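Local coordinates for sensor protein (Haloarcula marismortui ATCC 43049, PDB 3BWL), which probably acts as a sensor histidine kinase of a phosphorelay, this piece being a PAS domain that holds an indole carbaldehyde in its pocket, at residues G91-E94 / T100-V103; P27-V32 / C47-Y52; S61-E64 / D70-D73; H106-N111 / R117-S122; S79-S82 / R86-F89. All coordinates share one frame; numbering follows the deposited sequence. Where two conformers were deposited one is given.

Contact 1: residues G91-E94 / T100-V103; sequences GLYE and TMSV. With I3A (1H-indole-3-carbaldehyde), chain F.
An antiparallel beta hairpin brings Gly91-Glu94 against Thr100-Val103, at the edge of the five-stranded PAS sheet where strand 86-94 turns back into strand 100-112. The pairing is an example of how a regular strand pair can present a ligand-facing side chain. Two hydrogen-bonded pairs fix the register. Gly91 N reaches Val103 O at 2.9 Å and Val103 N returns a bond to Gly91 O; Tyr93 and Met101, a selenomethionine, exchange a second set, with Met101 N to Tyr93 O at 2.8 Å.

Tyr93, Met101 and Val103 share one face of the sheet. The Tyr93 ring crosses the Val103 side chain at about a right angle, CD2 lying 3.6 Å from Val103 CG1, while the selenium of Met101 sits at the ring's edge. With CG beside the backbone N (chi1 -71°), the tyrosine sends its hydroxyl to the bound indole carbaldehyde, OH standing 3.2 Å from C2 of the ligand; Ser122 of strand 115-124 hydrogen-bonds the same hydroxyl and so positions it.

On the other face Leu92 reaches across to Ser102 and Thr100, its CD1 approaching Ser102 OG to 3.4 Å and Thr100 CB to 3.8 Å. A water bridges the strands on this face, donating to Gly91 O at 2.9 Å and accepting from Ser102 OG at 2.7 Å.

Contact 2: residues P27-V32 / C47-Y52; sequences PDMIDV and CAELGY. With I3A (1H-indole-3-carbaldehyde), chain F.
Met29, a selenomethionine, meets Glu49 and Leu50 in a buried contact made almost wholly by apolar atoms. Its terminal CE presses on the branched end of Leu50, 3.6 Å from CG and 3.7 Å from CD1, the two side chains crossing at about a right angle. Farther back along the same chain, the selenium lies 3.9 Å from Glu49 CB, so the aliphatic root of the glutamate forms part of the hydrophobic surface. A bend at the last torsion of Met29 (chi3 60°) turns the methyl group toward Leu50.

The carboxylate of Glu49 leads elsewhere. A water bridges the two segments, donating to Glu49 OE2 at 2.6 Å and to Pro27 O at 2.9 Å; the main partner of that carboxylate oxygen is Arg86 of the second subunit, which forms a salt bridge with it and also bonds Pro27 O.

In the next shell, Met101 and Tyr93 pack against both Met29 and Leu50. The helix stops just beyond the contact in a Schellman motif: Gly51, with positive phi, is the C-prime residue, and Tyr52 N bonds Cys47 O at 2.9 Å. Two residues along strand 29-33, Asp31 places OD2 2.7 Å from the aldehyde oxygen of the ligand. This is the PAS arrangement in which a short helix packs on the ligand-facing side of the antiparallel sheet, beside the pocket.

Contact 3: residues S61-E64 / D70-D73; sequences SIWE and DAED. With MG (magnesium ion), chain E; I3A (1H-indole-3-carbaldehyde), chain F.
Trp63 lays its indole over Ala71, the first residue of helix 71-79, in a CH-pi contact beside a capping box. Here CG of Trp63 stands between the backbone N and the carbonyl carbon (chi1 54°), and with chi2 near a right angle the ring turns a flat face to the helix start. Ala71 CB lies 3.7 Å from the centroid of the six-membered ring, 18° off its normal, and Ala71 CA sits 3.5 Å from Trp63 CD2. The opposite face is met toward its rim by Ser61 CB, so the indole is sandwiched. Replacing Trp63 by an alanine would probably uncover Ala71 and open a gap between the loop and the helix start.

The capping box is reciprocal: Asp73 N donates to Asp70 OD1 at 3.0 Å, and Asp70 N to Asp73 OD2 at 2.9 Å, which would limit the rotation of both carboxylates. The other oxygen of Asp73 binds a magnesium ion, while Ile62, one residue before Trp63, faces inward and puts CG1 3.5 Å from C3 of the bound indole carbaldehyde. Five waters and Asp73 OD1, at 2.1 Å, make up the six ligands of the magnesium.

Contact 4: residues H106-N111 / R117-S122; sequences HLLRFN and RFLAIS
Phe118 holds CG beside its backbone N (chi1 -69°), while in Arg109 CG lies opposite the arginine's own backbone N (chi1 180°) before the chain bends at chi3, and the two side chains thus cross on one face of the sheet. Arg109 CG lies over the Phe118 ring, 4.2 Å from its centroid, in a CH-pi contact. Farther out the ring presents its corner to the cation: Phe118 CZ sits 3.4 Å from Arg109 CZ, over the middle of the guanidinium, with the planes 47° apart. Asp116 forms a salt bridge with the guanidinium, and Phe81 O accepts a bond from it. A serine in place of Phe118 is likely to leave the arginine's aliphatic stem without its support and the guanidinium freer to swing.

Beside them Leu107 CD1 touches Phe118 CB at 3.8 Å and Ala120 CB at 3.7 Å. The other face carries Phe110, whose CE2 meets Leu119 CB at 3.7 Å. It also carries His106, hydrogen-bonded to Asp28 of the second subunit.

Six backbone bonds join the strands, among them His106 N to Ile121 O at 2.8 Å. Together they form the long antiparallel hairpin of strands 100-112 and 115-124 in the PAS sheet, with Leu107 and Ala120 touching the ligand on one face and the second subunit packing on the other.

Contact 5: residues S79-S82 / R86-F89; sequences SGFS and RRKF. With I3A (1H-indole-3-carbaldehyde), chain F.
Where the loop after helix 71-79 enters the edge strand 86-94 of the PAS sheet, Phe81 and Arg87 form a cation-pi stack. The guanidinium lies nearly flat on the ring, its plane turned 24° from it, with Arg87 CZ 4.3 Å from the ring centroid. The overlap is off-centre: Phe81 CE1 comes under the guanidinium toward its rim. The aliphatic stem covers the CZ end of the ring, Arg87 CG and CB both lying 3.5 Å from Phe81 CZ. An extended chain from CG to NE, starting beside the backbone N (chi1 -67°), carries the arginine obliquely across the face of the phenylalanine and on to Gly80, whose carbonyl oxygen lies near the guanidinium plane at its edge, though too poorly angled for a hydrogen bond.

Phe81 also packs on Leu107 of the adjacent strand. Two residues beyond Arg87, Phe89 belongs to the ligand pocket: its CE1 approaches C7 of the bound indole carbaldehyde to 3.5 Å, and Phe69 meets its ring.

The charge of Arg87 is met by Glu85, which forms a salt bridge through NE. That same glutamate accepts a bond from Ser82 N, and so ties the loop to the arginine. The cation is thus paired with a carboxylate and stacked on one face of the ring, a combination that would probably restrict the turning of both the guanidinium and the ring.

From the N terminus, the contacts follow one another in series; none encloses or crosses another. Contact 2 closes first, returning helix 44-50 to strand 29-33. Contact 3 then closes the short loop ahead of helix 71-79, and contact 5 joins the loop leaving that helix to the start of strand 86-94. Contact 1 closes the hairpin to strand 100-112, and contact 4 the following hairpin to strand 115-124. The sheet unites what the sequence separates: strand 29-33 bonds to strand 115-124, linking contacts 2 and 4, while Arg87 O accepts from Leu107 N between contacts 5 and 4. Contacts 2, 4 and 5 also reach the second subunit, and all five hold a residue of the ligand pocket.

Contact 1: residues G91-E94 / T100-V103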
# COMPACT_ATOMS: atom_id res chain seq x y z
N GLY A 91 16.12 -7.63 1.97
CA GLY A 91 16.98 -6.88 1.07
C GLY A 91 17.71 -5.82 1.87
O GLY A 91 17.47 -5.69 3.08
N LEU A 92 18.56 -5.07 1.20
CA LEU A 92 19.35 -4.03 1.88
C LEU A 92 19.52 -2.84 0.93
O LEU A 92 20.40 -2.86 0.05
CB LEU A 92 20.72 -4.58 2.37
CG LEU A 92 21.61 -3.55 3.05
CD1 LEU A 92 21.13 -3.30 4.50
CD2 LEU A 92 23.07 -4.12 3.07
N TYR A 93 18.67 -1.83 1.07
CA TYR A 93 18.74 -0.68 0.19
C TYR A 93 19.91 0.23 0.53
O TYR A 93 20.25 0.38 1.69
CB TYR A 93 17.45 0.15 0.26
CG TYR A 93 16.24 -0.53 -0.37
CD1 TYR A 93 16.32 -1.06 -1.67
CD2 TYR A 93 15.02 -0.59 0.30
CE1 TYR A 93 15.21 -1.66 -2.25
CE2 TYR A 93 13.88 -1.19 -0.28
CZ TYR A 93 14.00 -1.74 -1.55
OH TYR A 93 12.91 -2.34 -2.12
N GLU A 94 20.50 0.79 -0.51
CA GLU A 94 21.53 1.81 -0.37
C GLU A 94 20.90 3.15 -0.69
O GLU A 94 20.38 3.37 -1.81
CB GLU A 94 22.65 1.53 -1.36
CG GLU A 94 23.87 2.41 -1.16
CD GLU A 94 24.98 2.02 -2.11
OE1 GLU A 94 24.70 1.83 -3.33
OE2 GLU A 94 26.13 1.86 -1.66
N THR A 100 22.67 2.59 4.68
CA THR A 100 21.90 1.43 4.21
C THR A 100 20.66 1.22 5.06
O THR A 100 20.62 1.62 6.22
CB THR A 100 22.73 0.15 4.15
OG1 THR A 100 23.19 -0.19 5.47
CG2 THR A 100 23.94 0.37 3.20
N MSE A 101 19.69 0.53 4.48
CA MSE A 101 18.43 0.30 5.13
C MSE A 101 18.07 -1.17 4.96
O MSE A 101 17.81 -1.58 3.86
CB MSE A 101 17.35 1.15 4.44
CG MSE A 101 16.01 0.96 5.12
SE MSE A 101 14.63 1.82 4.00
CE MSE A 101 15.52 3.35 3.73
N SER A 102 18.05 -1.95 6.04
CA SER A 102 17.58 -3.33 5.96
C SER A 102 16.07 -3.35 5.81
O SER A 102 15.37 -2.64 6.52
CB SER A 102 17.98 -4.14 7.19
OG SER A 102 19.35 -4.46 7.12
N VAL A 103 15.58 -4.17 4.87
CA VAL A 103 14.14 -4.22 4.63
C VAL A 103 13.68 -5.65 4.49
O VAL A 103 14.47 -6.55 4.16
CB VAL A 103 13.73 -3.46 3.33
CG1 VAL A 103 14.01 -1.96 3.49
CG2 VAL A 103 14.52 -4.02 2.10
O I3A F . 11.07 -4.67 -5.69
C3' I3A F . 11.88 -4.42 -4.81
C3 I3A F . 13.02 -5.36 -4.54
C2 I3A F . 14.01 -5.03 -3.57
N I3A F . 14.87 -6.10 -3.65
C8 I3A F . 14.49 -7.01 -4.59
C9 I3A F . 13.32 -6.57 -5.21
C4 I3A F . 12.70 -7.34 -6.21
C5 I3A F . 13.31 -8.56 -6.62
C6 I3A F . 14.51 -8.98 -6.03
C7 I3A F . 15.09 -8.21 -5.00
O HOH W 1 19.11 -6.41 5.30

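Contact 2: residues P27-V32 / C47-Y52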
# COMPACT_ATOMS: atom_id res chain seq x y z
N PRO A 27 2.93 4.11 4.54
CA PRO A 27 4.08 4.23 5.46
C PRO A 27 5.24 3.33 5.02
O PRO A 27 6.39 3.55 5.41
CB PRO A 27 3.53 3.81 6.81
CG PRO A 27 2.27 3.01 6.49
CD PRO A 27 1.72 3.62 5.22
N ASP A 28 4.93 2.32 4.19
CA ASP A 28 5.95 1.44 3.61
C ASP A 28 6.23 1.83 2.15
O ASP A 28 5.39 2.42 1.47
CB ASP A 28 5.54 -0.03 3.68
CG ASP A 28 5.47 -0.56 5.10
OD1 ASP A 28 6.37 -0.28 5.92
OD2 ASP A 28 4.49 -1.26 5.42
N MSE A 29 7.45 1.56 1.72
CA MSE A 29 7.89 1.91 0.35
C MSE A 29 7.20 0.99 -0.65
O MSE A 29 7.02 -0.22 -0.34
CB MSE A 29 9.39 1.71 0.25
CG MSE A 29 10.16 2.50 1.30
SE MSE A 29 11.98 1.91 1.50
CE MSE A 29 12.63 2.22 -0.27
N ILE A 30 6.82 1.54 -1.82
CA ILE A 30 6.23 0.74 -2.88
C ILE A 30 6.98 0.94 -4.21
O ILE A 30 7.26 2.08 -4.60
CB ILE A 30 4.78 1.15 -3.11
CG1 ILE A 30 3.98 1.04 -1.81
CG2 ILE A 30 4.16 0.26 -4.26
CD1 ILE A 30 2.48 1.52 -1.94
N ASP A 31 7.32 -0.14 -4.90
CA ASP A 31 7.80 -0.01 -6.26
C ASP A 31 7.11 -1.07 -7.09
O ASP A 31 6.63 -2.10 -6.55
CB ASP A 31 9.34 -0.15 -6.34
CG ASP A 31 9.84 -1.52 -5.89
OD1 ASP A 31 10.13 -1.69 -4.68
OD2 ASP A 31 10.01 -2.42 -6.77
N VAL A 32 7.01 -0.77 -8.38
CA VAL A 32 6.45 -1.68 -9.39
C VAL A 32 7.56 -2.00 -10.39
O VAL A 32 8.20 -1.07 -10.91
CB VAL A 32 5.22 -1.04 -10.13
CG1 VAL A 32 4.64 -2.02 -11.15
CG2 VAL A 32 4.14 -0.68 -9.09
N CYS A 47 11.03 7.06 -2.71
CA CYS A 47 11.97 8.12 -3.08
C CYS A 47 12.50 8.85 -1.83
O CYS A 47 13.74 9.06 -1.66
CB CYS A 47 11.28 9.10 -4.03
SG CYS A 47 10.86 8.35 -5.58
N ALA A 48 11.58 9.23 -0.95
CA ALA A 48 11.92 9.94 0.27
C ALA A 48 12.84 9.11 1.18
O ALA A 48 13.85 9.62 1.65
CB ALA A 48 10.69 10.33 1.03
N GLU A 49 12.48 7.86 1.43
CA GLU A 49 13.26 6.98 2.33
C GLU A 49 14.68 6.78 1.79
O GLU A 49 15.63 6.79 2.56
CB GLU A 49 12.57 5.63 2.50
CG GLU A 49 11.23 5.69 3.35
CD GLU A 49 11.44 5.56 4.85
OE1 GLU A 49 12.48 6.03 5.38
OE2 GLU A 49 10.58 4.93 5.51
N LEU A 50 14.84 6.68 0.47
CA LEU A 50 16.18 6.46 -0.13
C LEU A 50 16.92 7.74 -0.50
O LEU A 50 18.10 7.68 -0.82
CB LEU A 50 16.08 5.51 -1.33
CG LEU A 50 15.58 4.10 -0.94
CD1 LEU A 50 15.73 3.19 -2.14
CD2 LEU A 50 16.34 3.53 0.25
N GLY A 51 16.24 8.88 -0.41
CA GLY A 51 16.83 10.21 -0.73
C GLY A 51 16.96 10.55 -2.20
O GLY A 51 17.78 11.41 -2.59
N TYR A 52 16.20 9.88 -3.05
CA TYR A 52 16.26 10.13 -4.50
C TYR A 52 15.02 10.84 -5.00
O TYR A 52 13.95 10.71 -4.40
CB TYR A 52 16.33 8.80 -5.25
CG TYR A 52 17.67 8.15 -5.16
CD1 TYR A 52 18.74 8.63 -5.90
CD2 TYR A 52 17.88 7.06 -4.30
CE1 TYR A 52 19.95 8.06 -5.83
CE2 TYR A 52 19.13 6.46 -4.22
CZ TYR A 52 20.14 6.99 -5.00
OH TYR A 52 21.40 6.48 -4.96
O I3A F . 11.07 -4.67 -5.69
C3' I3A F . 11.88 -4.42 -4.81
C3 I3A F . 13.02 -5.36 -4.54
C2 I3A F . 14.01 -5.03 -3.57
N I3A F . 14.87 -6.10 -3.65
C8 I3A F . 14.49 -7.01 -4.59
C9 I3A F . 13.32 -6.57 -5.21
C4 I3A F . 12.70 -7.34 -6.21
C5 I3A F . 13.31 -8.56 -6.62
C6 I3A F . 14.51 -8.98 -6.03
C7 I3A F . 15.09 -8.21 -5.00
O HOH W 2 9.13 2.88 4.69

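Contact 3: residues S61-E64 / D70-D73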
# COMPACT_ATOMS: atom_id res chain seq x y z
N SER A 61 17.29 -0.33 -12.76
CA SER A 61 17.01 -1.70 -12.36
C SER A 61 17.09 -1.81 -10.84
O SER A 61 17.92 -1.15 -10.17
CB SER A 61 17.97 -2.67 -13.04
OG SER A 61 17.88 -2.48 -14.46
N ILE A 62 16.27 -2.68 -10.29
CA ILE A 62 16.21 -2.77 -8.82
C ILE A 62 17.54 -3.21 -8.16
O ILE A 62 17.84 -2.81 -7.00
CB ILE A 62 15.01 -3.63 -8.34
CG1 ILE A 62 14.72 -3.43 -6.84
CG2 ILE A 62 15.25 -5.12 -8.71
CD1 ILE A 62 14.21 -2.03 -6.44
N TRP A 63 18.35 -4.00 -8.87
CA TRP A 63 19.63 -4.43 -8.28
C TRP A 63 20.59 -3.25 -8.11
O TRP A 63 21.60 -3.40 -7.42
CB TRP A 63 20.30 -5.51 -9.13
CG TRP A 63 20.49 -5.13 -10.56
CD1 TRP A 63 21.52 -4.41 -11.08
CD2 TRP A 63 19.66 -5.51 -11.67
NE1 TRP A 63 21.37 -4.28 -12.44
CE2 TRP A 63 20.25 -4.97 -12.83
CE3 TRP A 63 18.49 -6.26 -11.80
CZ2 TRP A 63 19.71 -5.17 -14.11
CZ3 TRP A 63 17.92 -6.44 -13.09
CH2 TRP A 63 18.54 -5.90 -14.22
N GLU A 64 20.28 -2.10 -8.73
CA GLU A 64 21.14 -0.92 -8.55
C GLU A 64 20.98 -0.33 -7.15
O GLU A 64 21.87 0.42 -6.68
CB GLU A 64 20.88 0.17 -9.60
CG GLU A 64 21.09 -0.30 -11.02
CD GLU A 64 20.87 0.80 -12.05
OE1 GLU A 64 21.60 1.82 -12.00
OE2 GLU A 64 19.99 0.65 -12.92
N ASP A 70 22.46 -9.00 -6.98
CA ASP A 70 22.97 -8.50 -8.26
C ASP A 70 21.96 -8.78 -9.37
O ASP A 70 20.89 -9.31 -9.10
CB ASP A 70 24.40 -9.00 -8.59
CG ASP A 70 24.52 -10.51 -8.84
OD1 ASP A 70 23.51 -11.24 -8.97
OD2 ASP A 70 25.68 -11.00 -8.90
N ALA A 71 22.30 -8.46 -10.61
CA ALA A 71 21.31 -8.58 -11.68
C ALA A 71 20.83 -10.03 -11.81
O ALA A 71 19.64 -10.29 -11.97
CB ALA A 71 21.89 -8.07 -13.01
N GLU A 72 21.78 -10.97 -11.75
CA GLU A 72 21.45 -12.38 -11.80
C GLU A 72 20.54 -12.82 -10.63
O GLU A 72 19.62 -13.61 -10.81
CB GLU A 72 22.73 -13.22 -11.82
CG GLU A 72 22.47 -14.69 -11.85
CD GLU A 72 23.76 -15.50 -11.84
OE1 GLU A 72 24.77 -15.13 -11.15
OE2 GLU A 72 23.76 -16.53 -12.54
N ASP A 73 20.80 -12.31 -9.44
CA ASP A 73 19.95 -12.64 -8.29
C ASP A 73 18.53 -12.18 -8.50
O ASP A 73 17.59 -12.90 -8.20
CB ASP A 73 20.48 -11.98 -7.01
CG ASP A 73 21.84 -12.54 -6.58
OD1 ASP A 73 22.03 -13.77 -6.71
OD2 ASP A 73 22.66 -11.77 -6.05
MG MG E . 23.76 -14.91 -6.90
O I3A F . 11.07 -4.67 -5.69
C3' I3A F . 11.88 -4.42 -4.81
C3 I3A F . 13.02 -5.36 -4.54
C2 I3A F . 14.01 -5.03 -3.57
N I3A F . 14.87 -6.10 -3.65
C8 I3A F . 14.49 -7.01 -4.59
C9 I3A F . 13.32 -6.57 -5.21
C4 I3A F . 12.70 -7.34 -6.21
C5 I3A F . 13.31 -8.56 -6.62
C6 I3A F . 14.51 -8.98 -6.03
C7 I3A F . 15.09 -8.21 -5.00
O HOH W 3 24.13 -13.90 -8.69
O HOH W 4 24.84 -13.38 -5.84
O HOH W 5 23.47 -15.94 -4.97
O HOH W 6 25.53 -15.98 -7.51
O HOH W 7 22.50 -16.46 -7.76

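Contact 4: residues H106-N111 / R117-S122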
# COMPACT_ATOMS: atom_id res chain seq x y z
N HIS A 106 7.92 -7.54 0.60
CA HIS A 106 6.81 -8.46 0.28
C HIS A 106 6.51 -8.25 -1.21
O HIS A 106 6.02 -7.19 -1.60
CB HIS A 106 5.56 -8.16 1.16
CG HIS A 106 4.57 -9.29 1.23
ND1 HIS A 106 3.47 -9.26 2.06
CD2 HIS A 106 4.53 -10.48 0.58
CE1 HIS A 106 2.78 -10.38 1.92
NE2 HIS A 106 3.41 -11.15 1.05
N LEU A 107 6.82 -9.28 -2.03
CA LEU A 107 6.76 -9.13 -3.45
C LEU A 107 5.62 -9.97 -4.04
O LEU A 107 5.40 -11.13 -3.64
CB LEU A 107 8.09 -9.59 -4.04
CG LEU A 107 8.33 -9.50 -5.55
CD1 LEU A 107 8.37 -8.04 -5.95
CD2 LEU A 107 9.67 -10.10 -5.90
N LEU A 108 4.92 -9.38 -5.00
CA LEU A 108 3.77 -10.01 -5.67
C LEU A 108 3.97 -9.98 -7.17
O LEU A 108 4.33 -8.94 -7.70
CB LEU A 108 2.50 -9.18 -5.35
CG LEU A 108 1.23 -9.52 -6.14
CD1 LEU A 108 0.70 -10.97 -5.87
CD2 LEU A 108 0.13 -8.50 -5.89
N ARG A 109 3.72 -11.10 -7.87
CA ARG A 109 3.66 -11.06 -9.33
C ARG A 109 2.17 -10.98 -9.66
O ARG A 109 1.38 -11.76 -9.09
CB ARG A 109 4.25 -12.34 -9.97
CG ARG A 109 4.17 -12.30 -11.51
CD ARG A 109 4.99 -13.42 -12.20
NE ARG A 109 5.61 -12.88 -13.42
CZ ARG A 109 6.75 -13.30 -13.96
NH1 ARG A 109 7.43 -14.32 -13.45
NH2 ARG A 109 7.20 -12.70 -15.05
N PHE A 110 1.77 -10.06 -10.53
CA PHE A 110 0.34 -9.94 -10.87
C PHE A 110 0.13 -9.24 -12.18
O PHE A 110 1.08 -8.71 -12.77
CB PHE A 110 -0.45 -9.26 -9.74
CG PHE A 110 -0.31 -7.74 -9.68
CD1 PHE A 110 -1.44 -6.95 -9.51
CD2 PHE A 110 0.93 -7.11 -9.77
CE1 PHE A 110 -1.32 -5.56 -9.40
CE2 PHE A 110 1.05 -5.72 -9.67
CZ PHE A 110 -0.07 -4.96 -9.48
N ASN A 111 -1.10 -9.30 -12.66
CA ASN A 111 -1.44 -8.69 -13.92
C ASN A 111 -1.93 -7.30 -13.63
O ASN A 111 -2.97 -7.11 -12.98
CB ASN A 111 -2.51 -9.52 -14.64
CG ASN A 111 -2.82 -8.99 -16.00
OD1 ASN A 111 -3.08 -7.80 -16.16
ND2 ASN A 111 -2.80 -9.86 -16.99
N ARG A 117 3.53 -7.65 -14.19
CA ARG A 117 4.25 -6.73 -13.28
C ARG A 117 4.51 -7.36 -11.92
O ARG A 117 3.88 -8.34 -11.56
CB ARG A 117 3.46 -5.42 -13.07
CG ARG A 117 3.37 -4.55 -14.35
CD ARG A 117 4.75 -4.00 -14.71
NE ARG A 117 4.73 -3.13 -15.88
CZ ARG A 117 5.02 -3.53 -17.11
NH1 ARG A 117 5.32 -4.81 -17.36
NH2 ARG A 117 5.00 -2.66 -18.12
N PHE A 118 5.44 -6.76 -11.17
CA PHE A 118 5.66 -7.13 -9.78
C PHE A 118 5.42 -5.89 -8.91
O PHE A 118 5.87 -4.79 -9.24
CB PHE A 118 7.11 -7.58 -9.55
CG PHE A 118 7.43 -8.90 -10.21
CD1 PHE A 118 7.42 -10.06 -9.45
CD2 PHE A 118 7.69 -8.97 -11.58
CE1 PHE A 118 7.68 -11.30 -10.04
CE2 PHE A 118 7.97 -10.25 -12.21
CZ PHE A 118 7.96 -11.38 -11.41
N LEU A 119 4.76 -6.10 -7.78
CA LEU A 119 4.48 -5.03 -6.82
C LEU A 119 5.22 -5.41 -5.56
O LEU A 119 5.02 -6.51 -5.01
CB LEU A 119 2.98 -4.98 -6.56
CG LEU A 119 2.43 -3.99 -5.54
CD1 LEU A 119 2.88 -2.53 -5.77
CD2 LEU A 119 0.86 -4.13 -5.51
N ALA A 120 6.08 -4.51 -5.09
CA ALA A 120 6.96 -4.74 -3.94
C ALA A 120 6.67 -3.73 -2.85
O ALA A 120 6.71 -2.54 -3.08
CB ALA A 120 8.42 -4.67 -4.35
N ILE A 121 6.32 -4.23 -1.69
CA ILE A 121 6.14 -3.39 -0.51
C ILE A 121 7.34 -3.68 0.43
O ILE A 121 7.50 -4.80 0.95
CB ILE A 121 4.77 -3.68 0.21
CG1 ILE A 121 3.59 -3.76 -0.79
CG2 ILE A 121 4.53 -2.68 1.32
CD1 ILE A 121 3.36 -2.56 -1.68
N SER A 122 8.17 -2.67 0.63
CA SER A 122 9.39 -2.81 1.48
C SER A 122 9.19 -2.17 2.84
O SER A 122 8.79 -1.00 2.94
CB SER A 122 10.60 -2.20 0.77
OG SER A 122 10.76 -2.77 -0.56

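Contact 5: residues S79-S82 / R86-F89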
# COMPACT_ATOMS: atom_id res chain seq x y z
N SER A 79 11.87 -14.68 -12.00
CA SER A 79 11.45 -15.76 -12.92
C SER A 79 10.78 -16.93 -12.19
O SER A 79 10.01 -17.67 -12.80
CB SER A 79 12.63 -16.24 -13.78
OG SER A 79 13.63 -16.82 -12.97
N GLY A 80 11.06 -17.10 -10.89
CA GLY A 80 10.48 -18.20 -10.11
C GLY A 80 9.02 -17.95 -9.69
O GLY A 80 8.34 -18.89 -9.31
N PHE A 81 8.54 -16.71 -9.77
CA PHE A 81 7.14 -16.37 -9.38
C PHE A 81 6.08 -16.83 -10.37
O PHE A 81 6.20 -16.59 -11.59
CB PHE A 81 7.00 -14.85 -9.22
CG PHE A 81 7.40 -14.35 -7.88
CD1 PHE A 81 8.75 -14.32 -7.51
CD2 PHE A 81 6.43 -13.86 -6.98
CE1 PHE A 81 9.14 -13.83 -6.26
CE2 PHE A 81 6.84 -13.37 -5.71
CZ PHE A 81 8.17 -13.36 -5.37
N SER A 82 5.06 -17.52 -9.86
CA SER A 82 3.84 -17.72 -10.60
C SER A 82 2.97 -16.46 -10.50
O SER A 82 3.12 -15.68 -9.58
CB SER A 82 3.10 -18.89 -9.98
OG SER A 82 3.83 -20.07 -10.25
N ARG A 86 3.05 -14.57 -3.93
CA ARG A 86 3.70 -13.61 -3.02
C ARG A 86 4.81 -14.30 -2.25
O ARG A 86 4.68 -15.48 -1.88
CB ARG A 86 2.71 -13.08 -1.99
CG ARG A 86 1.55 -12.28 -2.54
CD ARG A 86 0.61 -11.82 -1.43
NE ARG A 86 -0.13 -12.96 -0.85
CZ ARG A 86 -0.75 -12.96 0.34
NH1 ARG A 86 -0.72 -11.91 1.18
NH2 ARG A 86 -1.39 -14.06 0.72
N ARG A 87 5.89 -13.57 -2.01
CA ARG A 87 7.00 -14.03 -1.19
C ARG A 87 7.54 -12.88 -0.35
O ARG A 87 7.54 -11.74 -0.79
CB ARG A 87 8.16 -14.52 -2.06
CG ARG A 87 7.86 -15.73 -2.84
CD ARG A 87 9.17 -16.42 -3.26
NE ARG A 87 8.88 -17.23 -4.42
CZ ARG A 87 9.74 -17.49 -5.39
NH1 ARG A 87 10.99 -17.01 -5.34
NH2 ARG A 87 9.36 -18.25 -6.42
N LYS A 88 8.00 -13.19 0.86
CA LYS A 88 8.73 -12.23 1.69
C LYS A 88 10.21 -12.62 1.79
O LYS A 88 10.56 -13.79 1.97
CB LYS A 88 8.13 -12.19 3.10
CG LYS A 88 6.68 -11.80 3.15
CD LYS A 88 6.22 -11.52 4.56
CE LYS A 88 5.98 -12.79 5.34
NZ LYS A 88 5.43 -12.46 6.70
N PHE A 89 11.09 -11.64 1.67
CA PHE A 89 12.52 -11.88 1.75
C PHE A 89 13.23 -10.60 2.14
O PHE A 89 12.69 -9.51 1.97
CB PHE A 89 13.09 -12.38 0.41
CG PHE A 89 12.85 -11.42 -0.75
CD1 PHE A 89 13.78 -10.43 -1.07
CD2 PHE A 89 11.68 -11.52 -1.52
CE1 PHE A 89 13.55 -9.55 -2.12
CE2 PHE A 89 11.44 -10.64 -2.59
CZ PHE A 89 12.39 -9.65 -2.89
O I3A F . 11.07 -4.67 -5.69
C3' I3A F . 11.88 -4.42 -4.81
C3 I3A F . 13.02 -5.36 -4.54
C2 I3A F . 14.01 -5.03 -3.57
N I3A F . 14.87 -6.10 -3.65
C8 I3A F . 14.49 -7.01 -4.59
C9 I3A F . 13.32 -6.57 -5.21
C4 I3A F . 12.70 -7.34 -6.21
C5 I3A F . 13.31 -8.56 -6.62
C6 I3A F . 14.51 -8.98 -6.03
C7 I3A F . 15.09 -8.21 -5.00